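Local coordinates for protein putative rhamnosidase (Streptomyces avermitilis, PDB 3W5M) that releases terminal non-reducing alpha-L-rhamnose by hydrolysis from alpha-L-rhamnosides such as citrus flavonoids and the arabinogalactan-protein gum arabic, at residues L839-A842 against K843-L847; V869-R872 against L873-Q876. All blocks are in the same frame, centred on the assembly; numbering follows the deposited sequence.

Interaction 1 (L839-A842 against K843-L847)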
loop_
_atom_site.group_PDB
_atom_site.type_symbol
_atom_site.label_atom_id
_atom_site.label_comp_id
_atom_site.label_asym_id
_atom_site.label_seq_id
_atom_site.Cartn_x
_atom_site.Cartn_y
_atom_site.Cartn_z
ATOM N N LEU A 839 -16.474 27.056 -19.982
ATOM C CA LEU A 839 -16.864 25.640 -19.964
ATOM C C LEU A 839 -17.407 25.206 -18.602
ATOM O O LEU A 839 -18.353 24.414 -18.539
ATOM C CB LEU A 839 -15.724 24.731 -20.416
ATOM C CG LEU A 839 -15.150 24.864 -21.829
ATOM C CD1 LEU A 839 -13.893 24.038 -21.960
ATOM C CD2 LEU A 839 -16.142 24.428 -22.896
ATOM N N ILE A 840 -16.815 25.733 -17.531
ATOM C CA ILE A 840 -17.285 25.494 -16.162
ATOM C C ILE A 840 -18.676 26.122 -15.929
ATOM O O ILE A 840 -19.595 25.467 -15.412
ATOM C CB ILE A 840 -16.260 26.003 -15.118
ATOM C CG1 ILE A 840 -14.951 25.187 -15.227
ATOM C CG2 ILE A 840 -16.849 25.951 -13.707
ATOM C CD1 ILE A 840 -13.820 25.640 -14.312
ATOM N N GLU A 841 -18.819 27.392 -16.318
ATOM C CA GLU A 841 -20.105 28.097 -16.248
ATOM C C GLU A 841 -21.198 27.332 -17.010
ATOM O O GLU A 841 -22.306 27.166 -16.497
ATOM C CB GLU A 841 -19.961 29.525 -16.790
ATOM C CG GLU A 841 -21.115 30.462 -16.452
ATOM C CD GLU A 841 -21.080 31.749 -17.267
ATOM O OE1 GLU A 841 -20.895 31.661 -18.500
ATOM O OE2 GLU A 841 -21.243 32.846 -16.685
ATOM N N ALA A 842 -20.864 26.853 -18.210
ATOM C CA ALA A 842 -21.788 26.087 -19.057
ATOM C C ALA A 842 -22.256 24.771 -18.427
ATOM O O ALA A 842 -23.331 24.268 -18.758
ATOM C CB ALA A 842 -21.170 25.820 -20.424
ATOM N N LYS A 843 -21.440 24.207 -17.538
ATOM C CA LYS A 843 -21.796 22.987 -16.829
ATOM C C LYS A 843 -22.465 23.312 -15.501
ATOM O O LYS A 843 -22.432 22.488 -14.580
ATOM C CB LYS A 843 -20.550 22.121 -16.596
ATOM C CG LYS A 843 -19.997 21.433 -17.839
ATOM C CD LYS A 843 -21.090 21.135 -18.864
ATOM C CE LYS A 843 -20.874 19.822 -19.597
ATOM N NZ LYS A 843 -19.440 19.451 -19.713
ATOM N N ASP A 844 -23.069 24.500 -15.404
ATOM C CA ASP A 844 -23.721 24.982 -14.173
ATOM C C ASP A 844 -22.753 25.004 -12.969
ATOM O O ASP A 844 -23.109 24.630 -11.834
ATOM C CB ASP A 844 -25.013 24.190 -13.879
ATOM C CG ASP A 844 -25.846 24.807 -12.760
ATOM O OD1 ASP A 844 -25.935 26.056 -12.688
ATOM O OD2 ASP A 844 -26.411 24.034 -11.948
ATOM N N TRP A 845 -21.534 25.472 -13.248
ATOM C CA TRP A 845 -20.459 25.611 -12.271
ATOM C C TRP A 845 -20.078 24.254 -11.670
ATOM O O TRP A 845 -20.073 24.086 -10.450
ATOM C CB TRP A 845 -20.830 26.623 -11.177
ATOM C CG TRP A 845 -21.223 27.971 -11.704
ATOM C CD1 TRP A 845 -22.484 28.496 -11.752
ATOM C CD2 TRP A 845 -20.348 28.961 -12.266
ATOM N NE1 TRP A 845 -22.450 29.761 -12.302
ATOM C CE2 TRP A 845 -21.152 30.073 -12.623
ATOM C CE3 TRP A 845 -18.966 29.020 -12.501
ATOM C CZ2 TRP A 845 -20.616 31.235 -13.203
ATOM C CZ3 TRP A 845 -18.431 30.175 -13.080
ATOM C CH2 TRP A 845 -19.258 31.267 -13.425
ATOM N N HIS A 846 -19.836 23.291 -12.546
ATOM C CA HIS A 846 -19.312 21.978 -12.146
ATOM C C HIS A 846 -18.064 21.671 -12.952
ATOM O O HIS A 846 -17.954 22.031 -14.123
ATOM C CB HIS A 846 -20.319 20.830 -12.377
ATOM C CG HIS A 846 -21.538 20.890 -11.505
ATOM N ND1 HIS A 846 -22.626 21.683 -11.801
ATOM C CD2 HIS A 846 -21.853 20.234 -10.362
ATOM C CE1 HIS A 846 -23.547 21.532 -10.867
ATOM N NE2 HIS A 846 -23.108 20.654 -9.983
ATOM N N LEU A 847 -17.122 20.983 -12.318
ATOM C CA LEU A 847 -15.962 20.484 -13.021
ATOM C C LEU A 847 -16.342 19.358 -13.981
ATOM O O LEU A 847 -17.405 18.764 -13.863
ATOM C CB LEU A 847 -14.904 19.995 -12.007
ATOM C CG LEU A 847 -15.243 18.836 -11.058
ATOM C CD1 LEU A 847 -15.133 17.482 -11.766
ATOM C CD2 LEU A 847 -14.306 18.899 -9.868
#
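A Schellman motif ends helix 829-842 here, and Ile840 and Glu841 meet Trp845 across it. Asp844, with positive phi, is its C-prime residue. Trp845 N donates to Ile840 O at 2.9 Å, and Asp844 N to Glu841 O at 3.0 Å. The second donor stands above the carbonyl plane of Glu841, 57° out of it. The turn brings the indole back against the helix that the chain has just left. Glu841 lies over one face of the ring. Its CA sits 4.0 Å from the centroid of the six-membered ring, a CH-pi contact almost on the ring normal. Its CG reaches Trp845 CZ2 at 3.4 Å, toward the rim. CG is anti to the backbone N (chi1 -165°), and the extended chain then runs alongside the indole. Ile840 meets the ring obliquely through CG2, 3.9 Å from Trp845 CE3. Arg872 adds a cation-pi contact to the same indole. With an alanine here in place of Trp845, the CA and CG of Glu841 and the guanidinium of Arg872 would probably lose their aromatic partner. Beyond the indole, the loop folds on itself through the imidazole of His846. Its NE2 is hydrogen-bonded to Thr878 OG1, while ND1 donates to Lys843 O at 2.9 Å, in the carbonyl plane.

Interaction 2 (V869-R872 against L873-Q876)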
loop_
_atom_site.group_PDB
_atom_site.type_symbol
_atom_site.label_atom_id
_atom_site.label_comp_id
_atom_site.label_asym_id
_atom_site.label_seq_id
_atom_site.Cartn_x
_atom_site.Cartn_y
_atom_site.Cartn_z
ATOM N N VAL A 869 -14.072 31.474 -8.715
ATOM C CA VAL A 869 -14.540 30.297 -9.448
ATOM C C VAL A 869 -14.027 29.000 -8.806
ATOM O O VAL A 869 -14.728 27.986 -8.773
ATOM C CB VAL A 869 -14.074 30.347 -10.910
ATOM C CG1 VAL A 869 -14.388 29.056 -11.657
ATOM C CG2 VAL A 869 -14.718 31.531 -11.629
ATOM N N ALA A 870 -12.796 29.035 -8.308
ATOM C CA ALA A 870 -12.235 27.863 -7.631
ATOM C C ALA A 870 -13.074 27.560 -6.409
ATOM O O ALA A 870 -13.430 26.397 -6.187
ATOM C CB ALA A 870 -10.779 28.097 -7.254
ATOM N N TYR A 871 -13.421 28.592 -5.643
ATOM C CA TYR A 871 -14.251 28.407 -4.463
ATOM C C TYR A 871 -15.626 27.863 -4.830
ATOM O O TYR A 871 -16.186 27.065 -4.086
ATOM C CB TYR A 871 -14.378 29.695 -3.668
ATOM C CG TYR A 871 -13.310 29.864 -2.599
ATOM C CD1 TYR A 871 -13.373 29.133 -1.402
ATOM C CD2 TYR A 871 -12.242 30.762 -2.777
ATOM C CE1 TYR A 871 -12.410 29.289 -0.425
ATOM C CE2 TYR A 871 -11.275 30.927 -1.798
ATOM C CZ TYR A 871 -11.367 30.185 -0.627
ATOM O OH TYR A 871 -10.442 30.340 0.356
ATOM N N ARG A 872 -16.150 28.288 -5.977
ATOM C CA ARG A 872 -17.479 27.861 -6.413
ATOM C C ARG A 872 -17.485 26.345 -6.613
ATOM O O ARG A 872 -18.369 25.640 -6.104
ATOM C CB ARG A 872 -17.892 28.586 -7.701
ATOM C CG ARG A 872 -19.353 28.395 -8.100
ATOM C CD ARG A 872 -20.317 29.245 -7.270
ATOM N NE ARG A 872 -21.647 29.304 -7.886
ATOM C CZ ARG A 872 -22.030 30.222 -8.777
ATOM N NH1 ARG A 872 -21.200 31.181 -9.169
ATOM N NH2 ARG A 872 -23.256 30.185 -9.279
ATOM N N LEU A 873 -16.479 25.865 -7.336
ATOM C CA LEU A 873 -16.250 24.437 -7.503
ATOM C C LEU A 873 -16.013 23.731 -6.178
ATOM O O LEU A 873 -16.541 22.639 -5.955
ATOM C CB LEU A 873 -15.078 24.177 -8.445
ATOM C CG LEU A 873 -15.288 24.665 -9.870
ATOM C CD1 LEU A 873 -14.092 24.271 -10.691
ATOM C CD2 LEU A 873 -16.561 24.065 -10.449
ATOM N N LEU A 874 -15.236 24.359 -5.301
ATOM C CA LEU A 874 -14.874 23.737 -4.030
ATOM C C LEU A 874 -16.096 23.499 -3.137
ATOM O O LEU A 874 -16.226 22.428 -2.534
ATOM C CB LEU A 874 -13.794 24.543 -3.281
ATOM C CG LEU A 874 -13.264 23.854 -2.017
ATOM C CD1 LEU A 874 -12.327 22.708 -2.374
ATOM C CD2 LEU A 874 -12.565 24.861 -1.108
ATOM N N HIS A 875 -16.987 24.493 -3.069
ATOM C CA HIS A 875 -18.152 24.452 -2.173
ATOM C C HIS A 875 -19.377 23.796 -2.806
ATOM O O HIS A 875 -20.401 23.617 -2.134
ATOM C CB HIS A 875 -18.532 25.862 -1.723
ATOM C CG HIS A 875 -17.573 26.464 -0.753
ATOM N ND1 HIS A 875 -17.236 25.851 0.434
ATOM C CD2 HIS A 875 -16.888 27.628 -0.788
ATOM C CE1 HIS A 875 -16.372 26.611 1.085
ATOM N NE2 HIS A 875 -16.154 27.698 0.368
ATOM N N GLN A 876 -19.260 23.458 -4.084
ATOM C CA GLN A 876 -20.327 22.805 -4.841
ATOM C C GLN A 876 -20.775 21.505 -4.155
ATOM O O GLN A 876 -19.936 20.691 -3.754
ATOM C CB GLN A 876 -19.823 22.527 -6.254
ATOM C CG GLN A 876 -20.796 21.870 -7.218
ATOM C CD GLN A 876 -22.071 22.679 -7.459
ATOM O OE1 GLN A 876 -23.022 22.615 -6.668
ATOM N NE2 GLN A 876 -22.106 23.423 -8.568
#
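The rings of Tyr871 and His875 lie side by side, rim to rim, one turn apart on helix 867-875. Neither covers the face of the other. Their planes are 20° apart and their centroids 5.8 Å. His875 NE2 comes in at the edge of the phenol, near its plane, 3.6 Å from Tyr871 CD1. His875 CG is anti to its own carbonyl carbon (chi1 -72°), which turns the imidazole back along the helix toward the phenol. His875 CD2 also lies 3.4 Å from Tyr871 O, an approach oblique to the imidazole. Leu874 CD2 is a looser, oblique neighbour of the phenol, 4.4 Å from Tyr871 CD1. Trp925 meets the tyrosine edge-to-face. The backbone beneath is regular. The bond from Leu873 N to Val869 O, 3.1 Å long, is nearly straight (174°). Leu874 N donates to Ala870 O at 2.9 Å, and His875 N to Tyr871 O at 2.9 Å. Leu873 turns its side chain onto Leu857 and Leu861 of helix 854-863, while Leu874 packs on Leu609 and Trp925. Val869 and Ala870 also face helix 854-863, whereas Arg872 is exposed. The bond from Tyr871 OH to Arg948 O gives the buried hydroxyl a polar partner. The backbone bonds thus fix the turn, and the two rings add van der Waals contact where Tyr871 CD1 meets His875 NE2.

Interaction 1 comes first along the chain, at the end of helix 829-842. Interaction 2 follows on helix 867-875, with helix 854-863 between them. Both belong to the six-hairpin glycosidase domain, the (alpha/alpha)6-barrel, and lie away from the rhamnose-binding and calcium sites. Their centres are 11 Å apart, and they touch directly. Gln876 NE2 approaches Trp845 O at 2.8 Å, a probable hydrogen bond, and Leu873 CD2 lies 3.5 Å from the same oxygen. Helix 854-863 also receives side chains from both: Leu857 touches Ile840, Leu847 and Leu873. The loop after one helix is thus held against the C-terminal end of another, joining neighbouring elements of the catalytic domain.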